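Local coordinates for amino acid adenylation domain-containing protein (Bacillus stratosphericus LAMA 585, PDB 6ULY), which probably selects an alpha-keto acid and activates it as an acyl adenylate, serving as the adenylation domain of a nonribosomal depsipeptide synthetase module, at residues G68-Q74 against F93-S99; V174-L178 against D222-V228. One frame throughout, in Å; residues are numbered along the deposited sequence.

Interaction 1: residues G68-Q74 against F93-S99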
ATOM      1  N   GLY A  68     -27.500  12.770  -4.665  1.00 44.41           N
ATOM      2  CA  GLY A  68     -26.133  12.908  -4.217  1.00 47.48           C
ATOM      3  C   GLY A  68     -25.720  11.915  -3.151  1.00 48.02           C
ATOM      4  O   GLY A  68     -24.519  11.674  -2.978  1.00 44.60           O
ATOM      5  N   ASP A  69     -26.680  11.339  -2.434  1.00 47.51           N
ATOM      6  CA  ASP A  69     -26.355  10.353  -1.416  1.00 43.35           C
ATOM      7  C   ASP A  69     -25.723   9.124  -2.066  1.00 45.30           C
ATOM      8  O   ASP A  69     -26.141   8.712  -3.155  1.00 46.40           O
ATOM      9  CB  ASP A  69     -27.606   9.933  -0.643  1.00 47.41           C
ATOM     10  CG  ASP A  69     -28.135  11.028   0.256  1.00 52.29           C
ATOM     11  OD1 ASP A  69     -27.463  12.071   0.383  1.00 57.50           O
ATOM     12  OD2 ASP A  69     -29.227  10.845   0.835  1.00 58.27           O
ATOM     13  N   PRO A  70     -24.712   8.526  -1.444  1.00 47.12           N
ATOM     14  CA  PRO A  70     -24.202   7.243  -1.929  1.00 44.59           C
ATOM     15  C   PRO A  70     -25.084   6.089  -1.478  1.00 42.51           C
ATOM     16  O   PRO A  70     -25.805   6.162  -0.481  1.00 38.71           O
ATOM     17  CB  PRO A  70     -22.809   7.155  -1.296  1.00 43.99           C
ATOM     18  CG  PRO A  70     -22.921   7.956  -0.056  1.00 43.70           C
ATOM     19  CD  PRO A  70     -23.884   9.069  -0.352  1.00 39.50           C
ATOM     20  N   VAL A  71     -25.013   5.008  -2.248  1.00 42.05           N
ATOM     21  CA  VAL A  71     -25.743   3.780  -1.965  1.00 43.45           C
ATOM     22  C   VAL A  71     -24.785   2.615  -2.144  1.00 38.93           C
ATOM     23  O   VAL A  71     -24.150   2.485  -3.196  1.00 42.68           O
ATOM     24  CB  VAL A  71     -26.970   3.615  -2.881  1.00 44.79           C
ATOM     25  CG1 VAL A  71     -27.723   2.340  -2.529  1.00 41.95           C
ATOM     26  CG2 VAL A  71     -27.870   4.829  -2.778  1.00 47.22           C
ATOM     27  N   PHE A  72     -24.697   1.764  -1.127  1.00 41.02           N
ATOM     28  CA  PHE A  72     -23.712   0.688  -1.086  1.00 39.84           C
ATOM     29  C   PHE A  72     -24.343  -0.584  -1.639  1.00 40.93           C
ATOM     30  O   PHE A  72     -25.225  -1.173  -1.007  1.00 41.74           O
ATOM     31  CB  PHE A  72     -23.222   0.490   0.347  1.00 39.03           C
ATOM     32  CG  PHE A  72     -21.861  -0.129   0.444  1.00 43.90           C
ATOM     33  CD1 PHE A  72     -20.738   0.668   0.565  1.00 38.92           C
ATOM     34  CD2 PHE A  72     -21.703  -1.507   0.420  1.00 44.68           C
ATOM     35  CE1 PHE A  72     -19.481   0.110   0.660  1.00 37.34           C
ATOM     36  CE2 PHE A  72     -20.439  -2.072   0.517  1.00 47.34           C
ATOM     37  CZ  PHE A  72     -19.330  -1.260   0.637  1.00 39.97           C
ATOM     38  N   PHE A  73     -23.885  -1.013  -2.815  1.00 39.33           N
ATOM     39  CA  PHE A  73     -24.445  -2.189  -3.467  1.00 39.71           C
ATOM     40  C   PHE A  73     -23.787  -3.464  -2.950  1.00 44.12           C
ATOM     41  O   PHE A  73     -22.557  -3.565  -2.902  1.00 42.07           O
ATOM     42  CB  PHE A  73     -24.268  -2.098  -4.984  1.00 39.49           C
ATOM     43  CG  PHE A  73     -25.261  -1.194  -5.668  1.00 40.97           C
ATOM     44  CD1 PHE A  73     -25.915  -0.193  -4.967  1.00 39.90           C
ATOM     45  CD2 PHE A  73     -25.546  -1.359  -7.014  1.00 39.42           C
ATOM     46  CE1 PHE A  73     -26.822   0.630  -5.598  1.00 39.84           C
ATOM     47  CE2 PHE A  73     -26.455  -0.540  -7.650  1.00 37.51           C
ATOM     48  CZ  PHE A  73     -27.097   0.453  -6.942  1.00 38.33           C
ATOM     49  N   GLN A  74     -24.618  -4.446  -2.586  1.00 47.47           N
ATOM     50  CA  GLN A  74     -24.167  -5.769  -2.137  1.00 43.29           C
ATOM     51  C   GLN A  74     -25.153  -6.779  -2.723  1.00 50.05           C
ATOM     52  O   GLN A  74     -26.128  -7.162  -2.072  1.00 47.90           O
ATOM     53  CB  GLN A  74     -24.096  -5.849  -0.617  1.00 46.07           C
ATOM     54  CG  GLN A  74     -22.893  -5.139  -0.020  1.00 48.42           C
ATOM     55  CD  GLN A  74     -21.599  -5.880  -0.284  1.00 46.41           C
ATOM     56  OE1 GLN A  74     -21.161  -6.689   0.532  1.00 42.49           O
ATOM     57  NE2 GLN A  74     -20.984  -5.614  -1.433  1.00 43.70           N
ATOM     58  N   PHE A  93     -28.948   9.323  -7.030  1.00 46.44           N
ATOM     59  CA  PHE A  93     -28.153   8.628  -6.039  1.00 40.96           C
ATOM     60  C   PHE A  93     -26.917   8.054  -6.713  1.00 44.72           C
ATOM     61  O   PHE A  93     -26.920   7.764  -7.914  1.00 42.97           O
ATOM     62  CB  PHE A  93     -28.970   7.517  -5.384  1.00 44.21           C
ATOM     63  CG  PHE A  93     -30.374   7.928  -5.026  1.00 46.48           C
ATOM     64  CD1 PHE A  93     -30.624   9.170  -4.466  1.00 49.24           C
ATOM     65  CD2 PHE A  93     -31.445   7.081  -5.267  1.00 44.16           C
ATOM     66  CE1 PHE A  93     -31.910   9.556  -4.142  1.00 50.73           C
ATOM     67  CE2 PHE A  93     -32.733   7.460  -4.944  1.00 40.32           C
ATOM     68  CZ  PHE A  93     -32.968   8.698  -4.383  1.00 42.99           C
ATOM     69  N   VAL A  94     -25.855   7.902  -5.929  1.00 41.86           N
ATOM     70  CA  VAL A  94     -24.563   7.450  -6.442  1.00 46.58           C
ATOM     71  C   VAL A  94     -24.309   6.016  -5.991  1.00 42.40           C
ATOM     72  O   VAL A  94     -23.956   5.785  -4.823  1.00 45.21           O
ATOM     73  CB  VAL A  94     -23.425   8.369  -5.968  1.00 41.30           C
ATOM     74  CG1 VAL A  94     -22.140   8.017  -6.681  1.00 41.42           C
ATOM     75  CG2 VAL A  94     -23.775   9.826  -6.204  1.00 43.60           C
ATOM     76  N   PRO A  95     -24.452   5.026  -6.866  1.00 44.29           N
ATOM     77  CA  PRO A  95     -24.146   3.651  -6.468  1.00 44.54           C
ATOM     78  C   PRO A  95     -22.670   3.472  -6.176  1.00 41.61           C
ATOM     79  O   PRO A  95     -21.807   4.078  -6.814  1.00 43.99           O
ATOM     80  CB  PRO A  95     -24.562   2.821  -7.688  1.00 41.03           C
ATOM     81  CG  PRO A  95     -25.465   3.697  -8.468  1.00 40.34           C
ATOM     82  CD  PRO A  95     -24.966   5.086  -8.243  1.00 42.96           C
ATOM     83  N   THR A  96     -22.388   2.605  -5.214  1.00 41.17           N
ATOM     84  CA  THR A  96     -21.032   2.163  -4.912  1.00 43.15           C
ATOM     85  C   THR A  96     -20.921   0.711  -5.363  1.00 41.03           C
ATOM     86  O   THR A  96     -21.400  -0.199  -4.681  1.00 43.22           O
ATOM     87  CB  THR A  96     -20.730   2.316  -3.428  1.00 43.66           C
ATOM     88  OG1 THR A  96     -21.025   3.660  -3.025  1.00 41.91           O
ATOM     89  CG2 THR A  96     -19.272   2.002  -3.151  1.00 42.76           C
ATOM     90  N   LEU A  97     -20.290   0.502  -6.513  1.00 38.20           N
ATOM     91  CA  LEU A  97     -20.182  -0.826  -7.104  1.00 37.33           C
ATOM     92  C   LEU A  97     -19.043  -1.579  -6.428  1.00 42.19           C
ATOM     93  O   LEU A  97     -17.870  -1.230  -6.600  1.00 49.23           O
ATOM     94  CB  LEU A  97     -19.955  -0.715  -8.609  1.00 43.64           C
ATOM     95  CG  LEU A  97     -20.910   0.217  -9.362  1.00 42.27           C
ATOM     96  CD1 LEU A  97     -20.676   0.113 -10.860  1.00 38.67           C
ATOM     97  CD2 LEU A  97     -22.354  -0.098  -9.022  1.00 41.15           C
ATOM     98  N   VAL A  98     -19.387  -2.604  -5.653  1.00 44.22           N
ATOM     99  CA  VAL A  98     -18.399  -3.474  -5.022  1.00 45.01           C
ATOM    100  C   VAL A  98     -19.020  -4.851  -4.840  1.00 50.12           C
ATOM    101  O   VAL A  98     -20.178  -4.980  -4.429  1.00 49.70           O
ATOM    102  CB  VAL A  98     -17.904  -2.897  -3.677  1.00 50.38           C
ATOM    103  CG1 VAL A  98     -19.063  -2.672  -2.725  1.00 46.84           C
ATOM    104  CG2 VAL A  98     -16.855  -3.817  -3.052  1.00 48.68           C
ATOM    105  N   SER A  99     -18.244  -5.881  -5.158  1.00 55.20           N
ATOM    106  CA  SER A  99     -18.745  -7.243  -5.059  1.00 54.90           C
ATOM    107  C   SER A  99     -19.101  -7.574  -3.616  1.00 55.60           C
ATOM    108  O   SER A  99     -18.543  -7.014  -2.669  1.00 49.54           O
ATOM    109  CB  SER A  99     -17.704  -8.238  -5.572  1.00 59.22           C
ATOM    110  OG  SER A  99     -16.501  -8.123  -4.834  1.00 76.49           O
TER
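Strands 70-74 and 94-97 run parallel, pairing P70 with V94, V71 with P95 and F72 with T96. Their backbone polar groups are satisfied in the alternating pattern of parallel pairing. V94 N donates to D69 O (2.9 Å), V71 N to V94 O (2.9 Å), T96 N to V71 O (2.7 Å) and F73 N to T96 O (3.2 Å). V71 O also takes a weak bond from T96 OG1 (3.3 Å). P70 and P95, which have no amide hydrogen, fall where N faces away from the partner strand, so this ladder is unbroken; F72 likewise turns its backbone outward, to L125 and L127. Beyond F73 the strands diverge, and F73 O and V98 O, two acceptors, lie 3.2 Å apart. The Q74 amide links the segments here: NE2 donates to S99 O (3.1 Å) and to F73 O (3.0 Å), while OE1 is hydrogen-bonded to Y104 OH. D69 OD2 is hydrogen-bonded to K66 N. Apolar packing fills both faces: P95 CB sits over the F73 ring, 3.8 Å from its centroid, as a CH-pi contact, and F72 CE2 meets V98 CG1 at 3.6 Å. With helix 78-91 linking the strands, this is a beta-alpha-beta unit.

Interaction 2: residues V174-L178 against D222-V228; sequences VFFIL and DHIGGIV. With QA7 (5'-O-{(S)-hydroxy[(4-methyl-2-oxopentanoyl)oxy]phosphoryl}adenosine), chain C.
One wall of the keto acyl adenylate pocket is the N-terminal turn of helix 224-237, packed on strand 173-178. The strand is extended from F175 to L178, while V174 departs from this with psi near -36°. Segment 224-228 runs nearly antiparallel to strand 174-178, at 158° with axes 10.8 Å apart; the nearest CA pair is I177-D222, 7.2 Å. No hydrogen bond joins the segments. F175 and I177 point toward the helix. F175 (chi1 p, chi2 82°) brings CZ to V228 CG2 at 4.0 Å and I224 CD1 at 4.2 Å, both at the ring edge, and to I227 CG2 at 4.4 Å. I177, with both chi angles t, extends CD1 to D222 O (3.2 Å), I224 N (3.7 Å) and I224 CD1 (3.9 Å). H223 is the N-cap: its ND1 accepts from G225 N (3.1 Å), and its O from I227 N (3.0 Å). A pi-type turn widens 225-228. Ligand contacts are H223 CE1 to QA7 O30 (3.3 Å), I224 CG2 to QA7 O31 (3.2 Å) and G225 CA to QA7 C03 (3.7 Å); a CB on G225 would crowd C03. Such a capped helix start, lining the acyl site, suits an adenylation domain of the ANL superfamily.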
ATOM      1  N   VAL A 174     -21.861   9.798 -11.076  1.00 40.81           N
ATOM      2  CA  VAL A 174     -22.841   8.795 -11.470  1.00 38.89           C
ATOM      3  C   VAL A 174     -22.696   7.512 -10.657  1.00 42.96           C
ATOM      4  O   VAL A 174     -23.697   6.867 -10.344  1.00 39.59           O
ATOM      5  CB  VAL A 174     -22.748   8.513 -12.986  1.00 37.79           C
ATOM      6  CG1 VAL A 174     -21.421   7.850 -13.339  1.00 40.15           C
ATOM      7  CG2 VAL A 174     -23.937   7.666 -13.449  1.00 45.83           C
ATOM      8  N   PHE A 175     -21.470   7.122 -10.305  1.00 37.99           N
ATOM      9  CA  PHE A 175     -21.283   6.019  -9.369  1.00 38.56           C
ATOM     10  C   PHE A 175     -19.854   6.019  -8.842  1.00 44.66           C
ATOM     11  O   PHE A 175     -18.944   6.594  -9.444  1.00 40.96           O
ATOM     12  CB  PHE A 175     -21.610   4.657 -10.006  1.00 35.42           C
ATOM     13  CG  PHE A 175     -20.697   4.262 -11.138  1.00 36.70           C
ATOM     14  CD1 PHE A 175     -19.457   3.695 -10.889  1.00 41.01           C
ATOM     15  CD2 PHE A 175     -21.095   4.426 -12.451  1.00 39.51           C
ATOM     16  CE1 PHE A 175     -18.622   3.328 -11.930  1.00 35.62           C
ATOM     17  CE2 PHE A 175     -20.266   4.062 -13.495  1.00 36.77           C
ATOM     18  CZ  PHE A 175     -19.027   3.508 -13.232  1.00 35.76           C
ATOM     19  N   PHE A 176     -19.686   5.371  -7.693  1.00 39.55           N
ATOM     20  CA  PHE A 176     -18.388   4.977  -7.175  1.00 39.38           C
ATOM     21  C   PHE A 176     -18.087   3.538  -7.581  1.00 41.34           C
ATOM     22  O   PHE A 176     -18.993   2.730  -7.789  1.00 37.94           O
ATOM     23  CB  PHE A 176     -18.351   5.077  -5.649  1.00 39.61           C
ATOM     24  CG  PHE A 176     -18.541   6.465  -5.120  1.00 39.31           C
ATOM     25  CD1 PHE A 176     -17.518   7.394  -5.193  1.00 42.18           C
ATOM     26  CD2 PHE A 176     -19.734   6.834  -4.524  1.00 35.38           C
ATOM     27  CE1 PHE A 176     -17.686   8.671  -4.695  1.00 44.23           C
ATOM     28  CE2 PHE A 176     -19.910   8.106  -4.025  1.00 42.26           C
ATOM     29  CZ  PHE A 176     -18.880   9.030  -4.109  1.00 44.76           C
ATOM     30  N   ILE A 177     -16.801   3.216  -7.674  1.00 42.20           N
ATOM     31  CA  ILE A 177     -16.378   1.839  -7.900  1.00 42.01           C
ATOM     32  C   ILE A 177     -15.056   1.624  -7.180  1.00 46.53           C
ATOM     33  O   ILE A 177     -14.171   2.487  -7.198  1.00 42.88           O
ATOM     34  CB  ILE A 177     -16.276   1.498  -9.403  1.00 43.51           C
ATOM     35  CG1 ILE A 177     -15.862   0.032  -9.585  1.00 42.55           C
ATOM     36  CG2 ILE A 177     -15.302   2.415 -10.111  1.00 37.48           C
ATOM     37  CD1 ILE A 177     -16.209  -0.544 -10.955  1.00 39.12           C
ATOM     38  N   LEU A 178     -14.934   0.470  -6.536  1.00 48.83           N
ATOM     39  CA  LEU A 178     -13.785   0.167  -5.702  1.00 44.99           C
ATOM     40  C   LEU A 178     -12.719  -0.567  -6.504  1.00 48.72           C
ATOM     41  O   LEU A 178     -13.031  -1.397  -7.362  1.00 46.47           O
ATOM     42  CB  LEU A 178     -14.217  -0.667  -4.498  1.00 44.65           C
ATOM     43  CG  LEU A 178     -14.580   0.127  -3.239  1.00 54.48           C
ATOM     44  CD1 LEU A 178     -15.403   1.370  -3.535  1.00 48.95           C
ATOM     45  CD2 LEU A 178     -15.334  -0.775  -2.272  1.00 49.57           C
ATOM     46  N   ASP A 222     -19.757  -5.387 -10.838  1.00 47.47           N
ATOM     47  CA  ASP A 222     -18.897  -4.540 -10.025  1.00 42.04           C
ATOM     48  C   ASP A 222     -17.511  -4.367 -10.632  1.00 44.43           C
ATOM     49  O   ASP A 222     -16.722  -3.571 -10.114  1.00 43.87           O
ATOM     50  CB  ASP A 222     -18.775  -5.116  -8.612  1.00 50.73           C
ATOM     51  CG  ASP A 222     -18.228  -6.530  -8.603  1.00 55.32           C
ATOM     52  OD1 ASP A 222     -16.987  -6.694  -8.597  1.00 55.83           O
ATOM     53  OD2 ASP A 222     -19.043  -7.479  -8.605  1.00 58.56           O
ATOM     54  N   HIS A 223     -17.195  -5.106 -11.692  1.00 41.00           N
ATOM     55  CA  HIS A 223     -15.997  -4.875 -12.486  1.00 39.19           C
ATOM     56  C   HIS A 223     -16.304  -3.811 -13.534  1.00 41.67           C
ATOM     57  O   HIS A 223     -17.379  -3.815 -14.145  1.00 38.59           O
ATOM     58  CB  HIS A 223     -15.536  -6.173 -13.157  1.00 39.15           C
ATOM     59  CG  HIS A 223     -14.157  -6.105 -13.743  1.00 46.42           C
ATOM     60  ND1 HIS A 223     -13.769  -5.125 -14.632  1.00 40.66           N
ATOM     61  CD2 HIS A 223     -13.082  -6.914 -13.583  1.00 39.67           C
ATOM     62  CE1 HIS A 223     -12.511  -5.324 -14.984  1.00 44.88           C
ATOM     63  NE2 HIS A 223     -12.071  -6.404 -14.361  1.00 52.15           N
ATOM     64  N   ILE A 224     -15.354  -2.895 -13.734  1.00 36.67           N
ATOM     65  CA  ILE A 224     -15.602  -1.741 -14.596  1.00 36.85           C
ATOM     66  C   ILE A 224     -15.953  -2.188 -16.008  1.00 33.47           C
ATOM     67  O   ILE A 224     -16.786  -1.564 -16.678  1.00 37.76           O
ATOM     68  CB  ILE A 224     -14.384  -0.790 -14.577  1.00 38.69           C
ATOM     69  CG1 ILE A 224     -14.760   0.573 -15.166  1.00 34.53           C
ATOM     70  CG2 ILE A 224     -13.198  -1.392 -15.328  1.00 38.00           C
ATOM     71  CD1 ILE A 224     -15.537   1.450 -14.206  1.00 35.04           C
ATOM     72  N   GLY A 225     -15.337  -3.273 -16.484  1.00 35.76           N
ATOM     73  CA  GLY A 225     -15.697  -3.801 -17.791  1.00 36.89           C
ATOM     74  C   GLY A 225     -17.093  -4.388 -17.831  1.00 42.01           C
ATOM     75  O   GLY A 225     -17.724  -4.434 -18.894  1.00 33.00           O
ATOM     76  N   GLY A 226     -17.600  -4.846 -16.689  1.00 39.28           N
ATOM     77  CA  GLY A 226     -18.963  -5.338 -16.651  1.00 41.44           C
ATOM     78  C   GLY A 226     -19.981  -4.214 -16.681  1.00 38.65           C
ATOM     79  O   GLY A 226     -20.990  -4.295 -17.388  1.00 40.47           O
ATOM     80  N   ILE A 227     -19.729  -3.148 -15.925  1.00 36.06           N
ATOM     81  CA  ILE A 227     -20.725  -2.091 -15.812  1.00 40.10           C
ATOM     82  C   ILE A 227     -20.638  -1.138 -16.998  1.00 40.32           C
ATOM     83  O   ILE A 227     -21.663  -0.774 -17.586  1.00 42.07           O
ATOM     84  CB  ILE A 227     -20.581  -1.356 -14.463  1.00 36.85           C
ATOM     85  CG1 ILE A 227     -21.611  -0.228 -14.349  1.00 42.00           C
ATOM     86  CG2 ILE A 227     -19.159  -0.808 -14.264  1.00 40.81           C
ATOM     87  CD1 ILE A 227     -23.064  -0.696 -14.451  1.00 45.45           C
ATOM     88  N   VAL A 228     -19.427  -0.747 -17.398  1.00 36.06           N
ATOM     89  CA  VAL A 228     -19.268   0.253 -18.448  1.00 39.27           C
ATOM     90  C   VAL A 228     -19.056  -0.417 -19.798  1.00 35.44           C
ATOM     91  O   VAL A 228     -19.863  -0.246 -20.718  1.00 38.26           O
ATOM     92  CB  VAL A 228     -18.104   1.216 -18.143  1.00 35.79           C
ATOM     93  CG1 VAL A 228     -17.971   2.260 -19.255  1.00 36.90           C
ATOM     94  CG2 VAL A 228     -18.304   1.889 -16.795  1.00 36.83           C
TER
HETATM   95  C01 QA7 C 701     -10.501  -4.042 -20.604  1.00 44.33           C
HETATM   96  C02 QA7 C 701     -11.090  -4.083 -19.244  1.00 40.95           C
HETATM   97  C03 QA7 C 701     -12.342  -3.251 -19.195  1.00 43.30           C
HETATM   98  C04 QA7 C 701      -9.970  -3.720 -18.323  1.00 43.01           C
HETATM   99  C05 QA7 C 701     -10.276  -2.829 -17.161  1.00 44.10           C
HETATM  100  C06 QA7 C 701      -9.855  -3.247 -15.791  1.00 42.01           C
HETATM  101  C10 QA7 C 701      -6.937  -2.331 -14.147  1.00 43.28           C
HETATM  102  C11 QA7 C 701      -5.690  -2.909 -14.194  1.00 47.53           C
HETATM  103  C12 QA7 C 701      -4.756  -2.074 -15.168  1.00 49.13           C
HETATM  104  C13 QA7 C 701      -3.955  -2.897 -15.590  1.00 49.35           C
HETATM  105  C14 QA7 C 701      -4.704  -4.364 -15.571  1.00 50.13           C
HETATM  106  C16 QA7 C 701      -6.131  -4.455 -17.474  1.00 47.33           C
HETATM  107  C18 QA7 C 701      -4.907  -5.461 -18.901  1.00 44.48           C
HETATM  108  C19 QA7 C 701      -4.310  -6.098 -19.984  1.00 39.75           C
HETATM  109  C21 QA7 C 701      -2.452  -6.412 -18.787  1.00 45.70           C
HETATM  110  C23 QA7 C 701      -4.202  -5.343 -17.780  1.00 44.86           C
HETATM  111  N15 QA7 C 701      -4.998  -4.721 -16.900  1.00 45.42           N
HETATM  112  N17 QA7 C 701      -6.096  -4.898 -18.697  1.00 46.52           N
HETATM  113  N20 QA7 C 701      -3.104  -6.541 -19.885  1.00 47.49           N
HETATM  114  N22 QA7 C 701      -2.956  -5.840 -17.754  1.00 47.65           N
HETATM  115  N24 QA7 C 701      -5.025  -6.228 -21.179  1.00 43.04           N
HETATM  116  O07 QA7 C 701      -9.986  -2.440 -14.717  1.00 48.97           O
HETATM  117  O09 QA7 C 701      -7.787  -2.990 -13.285  1.00 48.93           O
HETATM  118  O25 QA7 C 701      -5.742  -4.239 -14.877  1.00 45.76           O
HETATM  119  O26 QA7 C 701      -2.792  -3.122 -14.769  1.00 51.27           O
HETATM  120  O27 QA7 C 701      -4.093  -0.855 -14.588  1.00 49.27           O
HETATM  121  O28 QA7 C 701     -10.155  -3.443 -12.548  1.00 59.20           O
HETATM  122  O29 QA7 C 701      -9.390  -1.347 -12.653  1.00 42.14           O
HETATM  123  O30 QA7 C 701      -9.413  -4.275 -15.663  1.00 45.83           O
HETATM  124  O31 QA7 C 701     -10.783  -1.830 -17.338  1.00 46.39           O
HETATM  125  P08 QA7 C 701      -9.306  -2.589 -13.291  1.00 53.97           P

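In the fold
Both contacts are mainly buried and share one mixed sheet, in which strands 94-97 and 173-178 are parallel neighbours: F176 N lies 2.6 Å from P95 O and F176 O 2.9 Å from L97 N, probable hydrogen bonds joining the two. Interaction 1 is strand pairing within the sheet, held by a ladder of backbone bonds, and has exposed residues at its ends, G68 and S99. Interaction 2 adds a helix over the sheet through apolar side chains, with I177 also against backbone, and without a hydrogen bond; it buries less surface (219 against 598 Å²) and sits nearer the chain centre. L97 touches I227 of that helix, whose start borders the adenylate, and S99 touches D222 in the loop before it.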